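Local atomic coordinates of Dps family DNA-binding stress response protein (Thermosynechococcus elongatus, PDB entry 2C41), a protein that probably binds and oxidises iron and binds DNA, as a Dps-family member of the ferritin-like proteins active in the stress response. Residues 13-18 with 60-65; 30-35 with 100-105; 52-57 with 136-141; 94-99 with 150-155; 118-123 with 127-132. All coordinates share one frame; numbering follows the deposited sequence.

Contact 1 (13-18 with 60-65)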
# COMPACT_ATOMS: atom_id res chain seq x y z
N THR C 13 4.83 26.13 -31.53
CA THR C 13 3.85 25.70 -32.53
C THR C 13 3.72 24.17 -32.52
O THR C 13 2.61 23.65 -32.53
CB THR C 13 4.22 26.24 -33.94
OG1 THR C 13 4.15 27.67 -33.91
CG2 THR C 13 3.30 25.70 -35.02
N THR C 14 4.85 23.46 -32.46
CA THR C 14 4.81 21.99 -32.43
C THR C 14 4.08 21.48 -31.18
O THR C 14 3.31 20.53 -31.27
CB THR C 14 6.21 21.32 -32.51
OG1 THR C 14 6.89 21.40 -31.25
CG2 THR C 14 7.06 21.92 -33.64
N LEU C 15 4.31 22.13 -30.04
CA LEU C 15 3.69 21.66 -28.79
C LEU C 15 2.17 21.80 -28.83
O LEU C 15 1.45 20.94 -28.35
CB LEU C 15 4.27 22.37 -27.56
CG LEU C 15 5.70 21.95 -27.20
CD1 LEU C 15 6.39 23.02 -26.35
CD2 LEU C 15 5.73 20.56 -26.50
N LYS C 16 1.69 22.89 -29.43
CA LYS C 16 0.25 23.09 -29.55
C LYS C 16 -0.38 22.00 -30.42
O LYS C 16 -1.41 21.42 -30.05
CB LYS C 16 -0.07 24.48 -30.10
CG LYS C 16 0.27 25.61 -29.14
CD LYS C 16 -0.65 26.80 -29.39
CE LYS C 16 0.04 28.14 -29.30
NZ LYS C 16 1.17 28.30 -28.33
N ARG C 17 0.24 21.72 -31.56
CA ARG C 17 -0.23 20.67 -32.46
C ARG C 17 -0.20 19.30 -31.76
O ARG C 17 -1.17 18.54 -31.83
CB ARG C 17 0.60 20.63 -33.74
CG ARG C 17 0.24 19.46 -34.69
CD ARG C 17 0.91 19.59 -36.08
NE ARG C 17 2.24 20.21 -36.03
CZ ARG C 17 3.34 19.63 -35.55
NH1 ARG C 17 3.30 18.40 -35.05
NH2 ARG C 17 4.49 20.30 -35.56
N GLU C 18 0.92 19.01 -31.10
CA GLU C 18 1.10 17.74 -30.42
C GLU C 18 0.09 17.58 -29.28
O GLU C 18 -0.52 16.51 -29.12
CB GLU C 18 2.54 17.61 -29.93
CG GLU C 18 3.58 17.48 -31.06
CD GLU C 18 3.75 16.05 -31.58
OE1 GLU C 18 3.03 15.14 -31.11
OE2 GLU C 18 4.62 15.84 -32.45
N ASP C 60 -1.42 16.74 -20.43
CA ASP C 60 -0.90 17.70 -19.47
C ASP C 60 0.60 17.94 -19.64
O ASP C 60 1.07 19.07 -19.48
CB ASP C 60 -1.21 17.25 -18.04
CG ASP C 60 -1.02 18.37 -17.04
OD1 ASP C 60 -0.03 18.31 -16.30
OD2 ASP C 60 -1.83 19.31 -17.04
N GLU C 61 1.35 16.90 -20.00
CA GLU C 61 2.80 17.03 -20.21
C GLU C 61 3.11 17.99 -21.36
O GLU C 61 3.98 18.86 -21.24
CB GLU C 61 3.42 15.67 -20.54
CG GLU C 61 3.41 14.68 -19.41
CD GLU C 61 4.53 13.70 -19.57
OE1 GLU C 61 4.31 12.64 -20.18
OE2 GLU C 61 5.64 14.01 -19.11
N LEU C 62 2.39 17.82 -22.47
CA LEU C 62 2.57 18.65 -23.66
C LEU C 62 2.06 20.08 -23.44
O LEU C 62 2.67 21.04 -23.91
CB LEU C 62 1.88 18.01 -24.86
CG LEU C 62 2.54 16.72 -25.36
CD1 LEU C 62 1.54 15.91 -26.22
CD2 LEU C 62 3.83 17.03 -26.12
N ALA C 63 0.95 20.20 -22.72
CA ALA C 63 0.39 21.51 -22.42
C ALA C 63 1.30 22.31 -21.50
O ALA C 63 1.64 23.45 -21.78
CB ALA C 63 -0.99 21.37 -21.79
N GLU C 64 1.75 21.68 -20.41
CA GLU C 64 2.59 22.40 -19.45
C GLU C 64 3.99 22.69 -19.99
O GLU C 64 4.63 23.65 -19.56
CB GLU C 64 2.58 21.70 -18.09
CG GLU C 64 1.14 21.60 -17.54
CD GLU C 64 1.07 21.53 -16.03
OE1 GLU C 64 2.01 21.00 -15.39
OE2 GLU C 64 0.05 22.02 -15.50
N ARG C 65 4.45 21.89 -20.96
CA ARG C 65 5.72 22.18 -21.62
C ARG C 65 5.69 23.58 -22.25
O ARG C 65 6.67 24.33 -22.15
CB ARG C 65 6.09 21.12 -22.66
CG ARG C 65 7.54 21.24 -23.19
CD ARG C 65 8.59 20.86 -22.13
NE ARG C 65 9.94 21.30 -22.52
CZ ARG C 65 10.92 21.55 -21.66
NH1 ARG C 65 12.11 21.97 -22.11
NH2 ARG C 65 10.74 21.37 -20.36
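In the four-helix bundle of this ferritin-like subunit, Leu15 of helix 6-35 packs on Leu62 and Arg65 of helix 41-68. Both methyls of Leu15 rest on the aliphatic base of Arg65, CD1 and CD2 each lying 3.8 Å from Arg65 CG. Leu15 CD2 also reaches Leu62 CD2, at 4.0 Å. The CB of Leu15 does not aim at the partner helix; the branch at CG, set beside the backbone N (chi1 -72°), carries the methyls across. Arg65 starts toward Leu15 and then bends at chi2 (70°), which leaves its CB and CG against the leucine while the guanidinium group leads away. There NE bonds to Thr128 OG1, NH1 pairs with Asp125, and NH2 reaches Gln140 of a neighbouring subunit. The two segments belong to the first pair of long helices, joined by a short loop, and run antiparallel at 154° with axes 8.8 Å apart. Leu62 fills the other half of the interface: its CD1 lies 3.6 Å from the backbone O of Glu18, and its CD2 lies 4.1 Å from Glu18 CB. Replacing Leu15 with an alanine would probably open a gap beside Arg65 CG and leave Leu62 CD2 without its methyl partner. Tyr132 of helix 126-149 covers the same cluster, touching Leu15, Glu18 and Leu62.

Contact 2 (30-35 with 100-105); sequences KKYHWL and EEAIAN
Tyr32 points its ring from helix 6-35 at helix 95-122, where the phenol end meets Glu101 and ring atom CE2 nears Ala102. The contact joins the first and third long helices of the ferritin-like four-helix bundle. The span is wide, 9.1 Å between the CA atoms of Tyr32 and Ala102, and the length of the tyrosine bridges it. Tyr32 OH donates to Glu101 OE2 over 2.5 Å, a short hydrogen bond. The acceptor sits at the edge of the ring, in its plane, and accepts the hydrogen bond with its anti lone pair, the one facing away from OE1. Ring and carboxylate are not coplanar: their planes are turned 36° against each other. Glu101 gets there by placing CG anti to its backbone N (chi1 -176°) and running out extended beyond CG, which brings its CG within 3.4 Å of Tyr32 OH. One residue further on, Ala102 CB approaches Tyr32 CE2 obliquely, at 3.9 Å. Leu146 of helix 126-149 packs on the same alanine. Ser89 OG bonds to Glu101 OE2 as well, giving this oxygen a second partner, and it also bonds to Lys31 NZ. Lys31 NZ itself stays 5.2 Å from Glu101 OE2, too far for contact, but its charge, paired with Asp76 of a neighbouring subunit, would probably still favour an ionised carboxylate.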
# COMPACT_ATOMS: atom_id res chain seq x y z
N LYS C 30 -11.51 6.74 -26.42
CA LYS C 30 -12.73 6.59 -25.65
C LYS C 30 -13.87 6.09 -26.53
O LYS C 30 -14.63 5.20 -26.12
CB LYS C 30 -13.10 7.89 -24.92
CG LYS C 30 -12.18 8.23 -23.73
CD LYS C 30 -11.94 7.04 -22.78
CE LYS C 30 -13.22 6.63 -22.04
NZ LYS C 30 -12.95 5.94 -20.74
N LYS C 31 -13.98 6.62 -27.75
CA LYS C 31 -14.97 6.10 -28.70
C LYS C 31 -14.78 4.60 -28.90
O LYS C 31 -15.75 3.84 -28.80
CB LYS C 31 -14.91 6.85 -30.03
CG LYS C 31 -15.70 6.18 -31.14
CD LYS C 31 -15.72 7.05 -32.37
CE LYS C 31 -16.55 6.40 -33.49
NZ LYS C 31 -16.39 7.18 -34.75
N TYR C 32 -13.55 4.17 -29.17
CA TYR C 32 -13.29 2.75 -29.40
C TYR C 32 -13.63 1.92 -28.16
O TYR C 32 -14.29 0.89 -28.26
CB TYR C 32 -11.84 2.50 -29.85
CG TYR C 32 -11.33 3.44 -30.93
CD1 TYR C 32 -12.18 3.93 -31.94
CD2 TYR C 32 -9.99 3.82 -30.96
CE1 TYR C 32 -11.69 4.79 -32.94
CE2 TYR C 32 -9.50 4.68 -31.95
CZ TYR C 32 -10.35 5.16 -32.93
OH TYR C 32 -9.85 6.00 -33.89
N HIS C 33 -13.19 2.39 -27.00
CA HIS C 33 -13.51 1.77 -25.71
C HIS C 33 -15.03 1.57 -25.57
O HIS C 33 -15.48 0.47 -25.24
CB HIS C 33 -12.96 2.67 -24.59
CG HIS C 33 -13.27 2.22 -23.20
ND1 HIS C 33 -12.74 1.07 -22.65
CD2 HIS C 33 -13.99 2.81 -22.22
CE1 HIS C 33 -13.15 0.96 -21.40
NE2 HIS C 33 -13.91 2.00 -21.11
N TRP C 34 -15.80 2.61 -25.85
CA TRP C 34 -17.25 2.55 -25.65
C TRP C 34 -17.98 1.72 -26.70
O TRP C 34 -18.95 1.02 -26.39
CB TRP C 34 -17.85 3.95 -25.63
CG TRP C 34 -17.36 4.80 -24.48
CD1 TRP C 34 -17.07 4.38 -23.21
CD2 TRP C 34 -17.14 6.21 -24.50
NE1 TRP C 34 -16.66 5.45 -22.45
CE2 TRP C 34 -16.70 6.58 -23.21
CE3 TRP C 34 -17.27 7.20 -25.49
CZ2 TRP C 34 -16.38 7.90 -22.88
CZ3 TRP C 34 -16.95 8.52 -25.15
CH2 TRP C 34 -16.52 8.86 -23.85
N LEU C 35 -17.52 1.81 -27.95
CA LEU C 35 -18.27 1.29 -29.09
C LEU C 35 -17.78 -0.06 -29.60
O LEU C 35 -18.38 -0.63 -30.51
CB LEU C 35 -18.33 2.31 -30.22
CG LEU C 35 -18.97 3.67 -29.90
CD1 LEU C 35 -19.26 4.43 -31.18
CD2 LEU C 35 -20.26 3.54 -29.06
N GLU C 100 -7.59 0.09 -37.43
CA GLU C 100 -6.90 0.67 -38.59
C GLU C 100 -6.77 2.19 -38.47
O GLU C 100 -5.72 2.76 -38.76
CB GLU C 100 -7.60 0.27 -39.88
CG GLU C 100 -7.63 -1.25 -40.12
CD GLU C 100 -6.49 -1.76 -40.99
OE1 GLU C 100 -5.41 -1.12 -41.01
OE2 GLU C 100 -6.68 -2.81 -41.65
N GLU C 101 -7.85 2.84 -38.03
CA GLU C 101 -7.87 4.29 -37.81
C GLU C 101 -6.85 4.67 -36.74
O GLU C 101 -6.07 5.62 -36.93
CB GLU C 101 -9.27 4.74 -37.38
CG GLU C 101 -9.42 6.24 -37.23
CD GLU C 101 -10.85 6.65 -36.98
OE1 GLU C 101 -11.49 7.13 -37.94
OE2 GLU C 101 -11.35 6.46 -35.85
N ALA C 102 -6.85 3.94 -35.63
CA ALA C 102 -5.90 4.18 -34.53
C ALA C 102 -4.46 4.07 -35.02
O ALA C 102 -3.63 4.94 -34.71
CB ALA C 102 -6.15 3.21 -33.37
N ILE C 103 -4.16 3.02 -35.78
CA ILE C 103 -2.81 2.82 -36.31
C ILE C 103 -2.38 4.01 -37.17
O ILE C 103 -1.29 4.55 -36.98
CB ILE C 103 -2.71 1.52 -37.12
CG1 ILE C 103 -2.79 0.31 -36.18
CG2 ILE C 103 -1.39 1.48 -37.90
CD1 ILE C 103 -3.17 -0.98 -36.88
N ALA C 104 -3.25 4.41 -38.10
CA ALA C 104 -2.95 5.52 -39.00
C ALA C 104 -2.65 6.80 -38.21
O ALA C 104 -1.69 7.51 -38.50
CB ALA C 104 -4.11 5.75 -39.98
N ASN C 105 -3.47 7.07 -37.19
CA ASN C 105 -3.30 8.25 -36.36
C ASN C 105 -2.00 8.15 -35.56
O ASN C 105 -1.25 9.13 -35.50
CB ASN C 105 -4.51 8.45 -35.44
CG ASN C 105 -5.65 9.24 -36.10
OD1 ASN C 105 -6.81 9.16 -35.67
ND2 ASN C 105 -5.32 10.02 -37.12

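Contact 3 (52-57 with 136-141)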
# COMPACT_ATOMS: atom_id res chain seq x y z
N GLY C 52 -5.56 4.39 -24.30
CA GLY C 52 -6.18 5.70 -24.12
C GLY C 52 -5.66 6.44 -22.90
O GLY C 52 -5.41 7.64 -22.96
N SER C 53 -5.49 5.71 -21.80
CA SER C 53 -4.96 6.31 -20.56
C SER C 53 -3.53 6.80 -20.70
O SER C 53 -3.16 7.81 -20.10
CB SER C 53 -5.05 5.32 -19.40
OG SER C 53 -6.40 5.20 -18.99
N GLU C 54 -2.72 6.07 -21.47
CA GLU C 54 -1.34 6.47 -21.72
C GLU C 54 -1.26 7.71 -22.59
O GLU C 54 -0.46 8.60 -22.33
CB GLU C 54 -0.54 5.32 -22.30
CG GLU C 54 -0.29 4.22 -21.27
CD GLU C 54 0.68 3.18 -21.76
OE1 GLU C 54 1.68 2.93 -21.05
OE2 GLU C 54 0.46 2.62 -22.86
N VAL C 55 -2.11 7.78 -23.61
CA VAL C 55 -2.22 9.00 -24.42
C VAL C 55 -2.73 10.16 -23.57
O VAL C 55 -2.21 11.27 -23.64
CB VAL C 55 -3.13 8.79 -25.64
CG1 VAL C 55 -3.39 10.13 -26.34
CG2 VAL C 55 -2.50 7.79 -26.62
N PHE C 56 -3.73 9.89 -22.73
CA PHE C 56 -4.30 10.90 -21.84
C PHE C 56 -3.24 11.65 -21.05
O PHE C 56 -3.26 12.88 -20.98
CB PHE C 56 -5.29 10.28 -20.85
CG PHE C 56 -5.78 11.26 -19.81
CD1 PHE C 56 -5.21 11.28 -18.54
CD2 PHE C 56 -6.78 12.17 -20.12
CE1 PHE C 56 -5.64 12.19 -17.58
CE2 PHE C 56 -7.23 13.09 -19.16
CZ PHE C 56 -6.65 13.10 -17.90
N ALA C 57 -2.32 10.89 -20.44
CA ALA C 57 -1.26 11.44 -19.59
C ALA C 57 -0.40 12.45 -20.34
O ALA C 57 0.18 13.36 -19.74
CB ALA C 57 -0.40 10.32 -19.04
N VAL C 136 7.16 9.33 -27.93
CA VAL C 136 7.04 8.60 -29.19
C VAL C 136 7.15 7.08 -28.99
O VAL C 136 6.53 6.31 -29.72
CB VAL C 136 8.00 9.16 -30.28
CG1 VAL C 136 9.41 8.63 -30.09
CG2 VAL C 136 7.48 8.84 -31.69
N GLN C 137 7.90 6.65 -27.98
CA GLN C 137 8.07 5.21 -27.70
C GLN C 137 6.75 4.58 -27.25
O GLN C 137 6.46 3.43 -27.58
CB GLN C 137 9.18 4.98 -26.68
CG GLN C 137 10.55 5.45 -27.19
CD GLN C 137 11.61 5.49 -26.11
OE1 GLN C 137 12.08 6.57 -25.71
NE2 GLN C 137 11.97 4.31 -25.61
N THR C 138 5.96 5.33 -26.49
CA THR C 138 4.63 4.86 -26.09
C THR C 138 3.72 4.71 -27.33
O THR C 138 3.03 3.71 -27.47
CB THR C 138 4.03 5.80 -25.03
OG1 THR C 138 4.82 5.69 -23.84
CG2 THR C 138 2.58 5.43 -24.72
N HIS C 139 3.77 5.69 -28.22
CA HIS C 139 3.03 5.58 -29.49
C HIS C 139 3.48 4.37 -30.32
O HIS C 139 2.66 3.67 -30.93
CB HIS C 139 3.14 6.88 -30.29
CG HIS C 139 2.14 7.90 -29.86
ND1 HIS C 139 2.47 8.98 -29.06
CD2 HIS C 139 0.81 7.99 -30.07
CE1 HIS C 139 1.38 9.70 -28.83
NE2 HIS C 139 0.36 9.11 -29.43
N GLN C 140 4.79 4.12 -30.33
CA GLN C 140 5.32 2.96 -31.05
C GLN C 140 4.83 1.65 -30.43
O GLN C 140 4.54 0.68 -31.15
CB GLN C 140 6.84 3.03 -31.14
CG GLN C 140 7.28 4.16 -32.08
CD GLN C 140 8.74 4.55 -31.97
OE1 GLN C 140 9.35 4.49 -30.89
NE2 GLN C 140 9.31 4.99 -33.09
N LYS C 141 4.71 1.61 -29.11
CA LYS C 141 4.16 0.43 -28.42
C LYS C 141 2.70 0.21 -28.81
O LYS C 141 2.30 -0.90 -29.17
CB LYS C 141 4.28 0.56 -26.90
CG LYS C 141 3.72 -0.66 -26.15
CD LYS C 141 3.77 -0.49 -24.62
CE LYS C 141 2.76 0.56 -24.15
NZ LYS C 141 2.52 0.48 -22.68
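The His139 ring receives Val55 CG2 obliquely from helix 41-68, while the carboxylate of Glu54 on that helix takes up the ammonium group of Lys141. Both oxygens of the carboxylate face the lysine. Lys141 NZ donates to Glu54 OE2 at 3.0 Å; the oxygen accepts through its syn lone pair, on the side of OE1. A weak bond runs from Lys141 NZ to Glu54 OE1 at 3.1 Å. The side chains of this salt bridge meet at about a right angle. Glu54 runs out extended beyond CG, whereas Lys141 leaves its helix anti to the backbone N and turns at chi3 (70°), which folds its end back toward the acid. Lys141 CE follows closely, 3.3 Å from Glu54 OE2. Underneath, Glu54 CB rests on Thr138 CG2 at 4.0 Å. The strongest partner of the carboxylate is His142, whose NE2 hydrogen-bonds to OE2, so this oxygen is gripped twice. An alanine at Glu54 would probably leave the Lys141 charge without its mate and set both lysine and His142 free to turn. The segments run antiparallel at 164°, their axes 10.7 Å apart, on the second and last long helices of the bundle. Inward, Val55 packs on Met25 and Tyr29 of helix 6-35, and His139 on Ile109 and Ile110 of helix 95-122.

Contact 4 (94-99 with 150-155)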
# COMPACT_ATOMS: atom_id res chain seq x y z
N THR C 94 -16.54 -0.52 -37.75
CA THR C 94 -16.30 -1.87 -37.25
C THR C 94 -15.10 -1.83 -36.32
O THR C 94 -14.33 -0.85 -36.32
CB THR C 94 -15.99 -2.88 -38.38
OG1 THR C 94 -14.72 -2.57 -38.98
CG2 THR C 94 -17.10 -2.89 -39.46
N VAL C 95 -14.92 -2.88 -35.53
CA VAL C 95 -13.73 -2.98 -34.68
C VAL C 95 -12.45 -2.92 -35.52
O VAL C 95 -11.50 -2.21 -35.17
CB VAL C 95 -13.78 -4.23 -33.76
CG1 VAL C 95 -12.54 -4.30 -32.90
CG2 VAL C 95 -15.02 -4.19 -32.87
N LYS C 96 -12.43 -3.66 -36.64
CA LYS C 96 -11.27 -3.62 -37.54
C LYS C 96 -10.96 -2.19 -37.98
O LYS C 96 -9.80 -1.77 -37.96
CB LYS C 96 -11.50 -4.53 -38.76
CG LYS C 96 -10.35 -4.50 -39.76
CD LYS C 96 -10.52 -5.57 -40.82
CE LYS C 96 -9.27 -5.64 -41.68
NZ LYS C 96 -9.03 -7.03 -42.16
N GLN C 97 -12.00 -1.45 -38.38
CA GLN C 97 -11.85 -0.06 -38.80
C GLN C 97 -11.32 0.84 -37.68
O GLN C 97 -10.51 1.72 -37.93
CB GLN C 97 -13.18 0.50 -39.32
CG GLN C 97 -13.48 0.06 -40.75
CD GLN C 97 -14.90 0.38 -41.20
OE1 GLN C 97 -15.83 0.53 -40.39
NE2 GLN C 97 -15.08 0.47 -42.53
N MET C 98 -11.79 0.62 -36.46
CA MET C 98 -11.29 1.39 -35.30
C MET C 98 -9.78 1.20 -35.14
O MET C 98 -9.04 2.17 -34.96
CB MET C 98 -11.97 0.93 -34.01
CG MET C 98 -13.44 1.28 -33.92
SD MET C 98 -14.14 0.54 -32.42
CE MET C 98 -15.88 0.68 -32.82
N ILE C 99 -9.35 -0.05 -35.20
CA ILE C 99 -7.94 -0.41 -35.07
C ILE C 99 -7.10 0.20 -36.20
O ILE C 99 -6.04 0.77 -35.94
CB ILE C 99 -7.76 -1.94 -34.93
CG1 ILE C 99 -8.44 -2.43 -33.64
CG2 ILE C 99 -6.27 -2.31 -34.92
CD1 ILE C 99 -8.37 -3.93 -33.41
N LEU C 150 -4.49 -7.12 -36.26
CA LEU C 150 -4.83 -7.19 -37.67
C LEU C 150 -4.13 -8.33 -38.42
O LEU C 150 -4.43 -8.57 -39.60
CB LEU C 150 -4.55 -5.85 -38.35
CG LEU C 150 -5.63 -4.75 -38.40
CD1 LEU C 150 -6.78 -4.86 -37.40
CD2 LEU C 150 -4.96 -3.40 -38.38
N ALA C 151 -3.20 -9.02 -37.74
CA ALA C 151 -2.51 -10.17 -38.34
C ALA C 151 -3.47 -11.35 -38.45
O ALA C 151 -4.40 -11.48 -37.66
CB ALA C 151 -1.28 -10.55 -37.52
N LYS C 152 -3.24 -12.20 -39.44
CA LYS C 152 -4.05 -13.41 -39.60
C LYS C 152 -3.19 -14.67 -39.55
O LYS C 152 -1.96 -14.60 -39.44
CB LYS C 152 -4.85 -13.37 -40.90
CG LYS C 152 -5.84 -12.21 -41.02
CD LYS C 152 -6.58 -12.34 -42.33
CE LYS C 152 -6.93 -11.00 -42.93
NZ LYS C 152 -8.24 -10.52 -42.43
N GLY C 153 -3.85 -15.82 -39.61
CA GLY C 153 -3.15 -17.10 -39.62
C GLY C 153 -2.66 -17.55 -38.26
O GLY C 153 -1.69 -18.29 -38.19
N ASP C 154 -3.34 -17.13 -37.19
CA ASP C 154 -2.94 -17.58 -35.85
C ASP C 154 -3.25 -19.06 -35.60
O ASP C 154 -2.68 -19.67 -34.69
CB ASP C 154 -3.53 -16.69 -34.73
CG ASP C 154 -5.05 -16.63 -34.76
OD1 ASP C 154 -5.71 -17.68 -34.85
OD2 ASP C 154 -5.59 -15.51 -34.68
N GLY C 155 -4.15 -19.62 -36.40
CA GLY C 155 -4.50 -21.04 -36.30
C GLY C 155 -5.63 -21.35 -35.33
O GLY C 155 -6.07 -22.50 -35.23
O HOH W 1 -7.27 -8.14 -40.23
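Lys96 and Ile99, on the first turns of helix 95-122, meet Leu150 and Lys152 of the tail that follows helix 126-149. The helix starts with a capping box: Gln97 N donates to Thr94 OG1 at 3.0 Å, and Thr94 N returns a bond to Gln97 OE1 at 2.9 Å. From CB, the Lys96 chain sets off anti to its backbone N (chi1 178°) and runs extended toward the tail. Its CG passes Leu150 CD1 at 4.3 Å, a loose apolar touch. A moderate bend about CD-CE (chi4 148°) then sets NZ beside the ammonium group of Lys152, whose chain arrives at about a right angle. The two charges come close, Lys96 NZ lying 3.6 Å from Lys152 NZ, and would be expected to repel. A water between them probably softens the repulsion: it accepts a bond of 2.8 Å from Lys96 NZ and a weak one from Lys152 NZ, and donates to the backbone O of Leu150 at 2.9 Å. The tail thus ties to the helix start partly through solvent. Neighbouring subunits of the dodecamer border this corner: the Lys96 backbone hydrogen-bonds to one, and Gly153 O accepts from Tyr37 OH of another. Beneath the lysines, Ile99 and Leu150 slide past each other in opposite directions, with Ile99 CG2 lying 3.6 Å from Leu150 CD1.

Contact 5 (118-123 with 127-132); sequences EIATEA and GTADLY
Thr121 turns its OG1 beside the backbone N (chi1 -69°), a setting that holds the hydroxyl over Ala129, and Thr128 does likewise (chi1 -61°), which sends its CG2 toward Ala120. Both residues stand where the last two long helices of the bundle, 95-122 and 126-149, meet as a tight helical hairpin. The segments run antiparallel at 162°, and their axes approach to 7.9 Å. That closeness depends on small side chains: the CA atoms of Ala120 and Ala129 are just 5.1 Å apart, with the two methyls turned toward the partner helix. Ala120 CB touches Ala129 CB at 4.0 Å and Thr128 CG2 at 3.9 Å, so it lies between two residues of the opposite turn. On the exposed side, Thr121 OG1 comes within 3.4 Å of Ala129 CB, a polar atom against a methyl. The hydroxyl finds its hydrogen bond within its own helix, at Ala117 O. Thr128 OG1, meanwhile, is bonded both to Asp125 OD2 in the connecting turn, which ties the start of helix 126-149 to the bend before it, and to Arg65 NE of helix 41-68. On the inner side, Tyr132 packs on Met113, Asp116 and Ala117 of helix 95-122. The methyl of Ala120 presses on the partner backbone itself, with CB 3.6 Å from Ala129 N.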
# COMPACT_ATOMS: atom_id res chain seq x y z
N GLU C 118 13.38 16.90 -33.80
CA GLU C 118 14.47 17.49 -34.57
C GLU C 118 14.43 19.02 -34.48
O GLU C 118 15.48 19.64 -34.31
CB GLU C 118 14.47 17.03 -36.04
CG GLU C 118 15.84 17.25 -36.72
CD GLU C 118 15.90 16.85 -38.19
OE1 GLU C 118 16.88 17.25 -38.86
OE2 GLU C 118 14.99 16.13 -38.67
N ILE C 119 13.23 19.59 -34.58
CA ILE C 119 13.04 21.04 -34.44
C ILE C 119 13.50 21.51 -33.06
O ILE C 119 14.26 22.48 -32.95
CB ILE C 119 11.58 21.46 -34.70
CG1 ILE C 119 11.23 21.24 -36.18
CG2 ILE C 119 11.37 22.93 -34.31
CD1 ILE C 119 9.73 21.20 -36.47
N ALA C 120 13.07 20.81 -32.02
CA ALA C 120 13.49 21.17 -30.65
C ALA C 120 15.01 21.08 -30.49
O ALA C 120 15.64 21.96 -29.88
CB ALA C 120 12.78 20.28 -29.64
N THR C 121 15.60 20.02 -31.04
CA THR C 121 17.04 19.83 -30.97
C THR C 121 17.78 20.99 -31.65
O THR C 121 18.76 21.54 -31.10
CB THR C 121 17.44 18.45 -31.56
OG1 THR C 121 16.97 17.40 -30.70
CG2 THR C 121 18.96 18.32 -31.75
N GLU C 122 17.30 21.39 -32.83
CA GLU C 122 17.86 22.54 -33.55
C GLU C 122 17.74 23.84 -32.75
O GLU C 122 18.62 24.70 -32.83
CB GLU C 122 17.17 22.71 -34.91
CG GLU C 122 17.55 21.64 -35.91
CD GLU C 122 16.88 21.83 -37.26
OE1 GLU C 122 17.08 20.96 -38.14
OE2 GLU C 122 16.16 22.83 -37.44
N ALA C 123 16.65 23.97 -32.00
CA ALA C 123 16.42 25.15 -31.15
C ALA C 123 17.25 25.12 -29.86
O ALA C 123 17.24 26.09 -29.09
CB ALA C 123 14.94 25.26 -30.80
N GLY C 127 15.11 19.66 -23.42
CA GLY C 127 13.97 19.16 -22.65
C GLY C 127 12.80 18.76 -23.53
O GLY C 127 12.24 17.68 -23.37
N THR C 128 12.43 19.62 -24.47
CA THR C 128 11.32 19.33 -25.37
C THR C 128 11.66 18.19 -26.32
O THR C 128 10.80 17.34 -26.59
CB THR C 128 10.89 20.58 -26.15
OG1 THR C 128 10.44 21.57 -25.23
CG2 THR C 128 9.77 20.25 -27.13
N ALA C 129 12.90 18.14 -26.81
CA ALA C 129 13.34 17.01 -27.63
C ALA C 129 13.20 15.71 -26.84
O ALA C 129 12.74 14.69 -27.36
CB ALA C 129 14.78 17.19 -28.11
N ASP C 130 13.58 15.75 -25.56
CA ASP C 130 13.49 14.59 -24.68
C ASP C 130 12.04 14.15 -24.47
O ASP C 130 11.74 12.96 -24.50
CB ASP C 130 14.15 14.86 -23.33
CG ASP C 130 14.06 13.67 -22.39
OD1 ASP C 130 14.71 12.64 -22.67
OD2 ASP C 130 13.31 13.76 -21.40
N LEU C 131 11.15 15.12 -24.27
CA LEU C 131 9.74 14.85 -24.09
C LEU C 131 9.20 14.08 -25.29
O LEU C 131 8.59 13.02 -25.13
CB LEU C 131 8.96 16.16 -23.87
CG LEU C 131 7.44 16.05 -23.67
CD1 LEU C 131 7.09 15.12 -22.51
CD2 LEU C 131 6.84 17.44 -23.45
N TYR C 132 9.46 14.59 -26.50
CA TYR C 132 9.01 13.91 -27.71
C TYR C 132 9.64 12.53 -27.87
O TYR C 132 8.99 11.58 -28.33
CB TYR C 132 9.33 14.76 -28.95
CG TYR C 132 8.45 15.99 -29.10
CD1 TYR C 132 9.00 17.21 -29.51
CD2 TYR C 132 7.08 15.94 -28.85
CE1 TYR C 132 8.21 18.34 -29.64
CE2 TYR C 132 6.27 17.06 -28.99
CZ TYR C 132 6.85 18.26 -29.39
OH TYR C 132 6.04 19.36 -29.54

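Contacts 1 and 5, with centres 12 Å apart, share one end of the bundle: Tyr132 OH lies 2.8 Å from Thr14 OG1, a probable hydrogen bond joining helices 126-149 and 6-35. Contacts 2 and 4, centres 13 Å apart, form the other end, where Tyr32 CD1 packs on Met98 CG at 3.5 Å. Centre to centre, contact 3, nearest the middle, lies 14 Å from contact 1 and 13 Å from contact 2, and contacts 4 and 5 are 35 Å apart. Contacts 1 and 2 both border the same neighbouring subunit; Dps ferroxidase centres generally lie at such paired interfaces. A triethylene glycol, probably from the crystallisation liquor, lies about 4 Å from the Lys141 side chain.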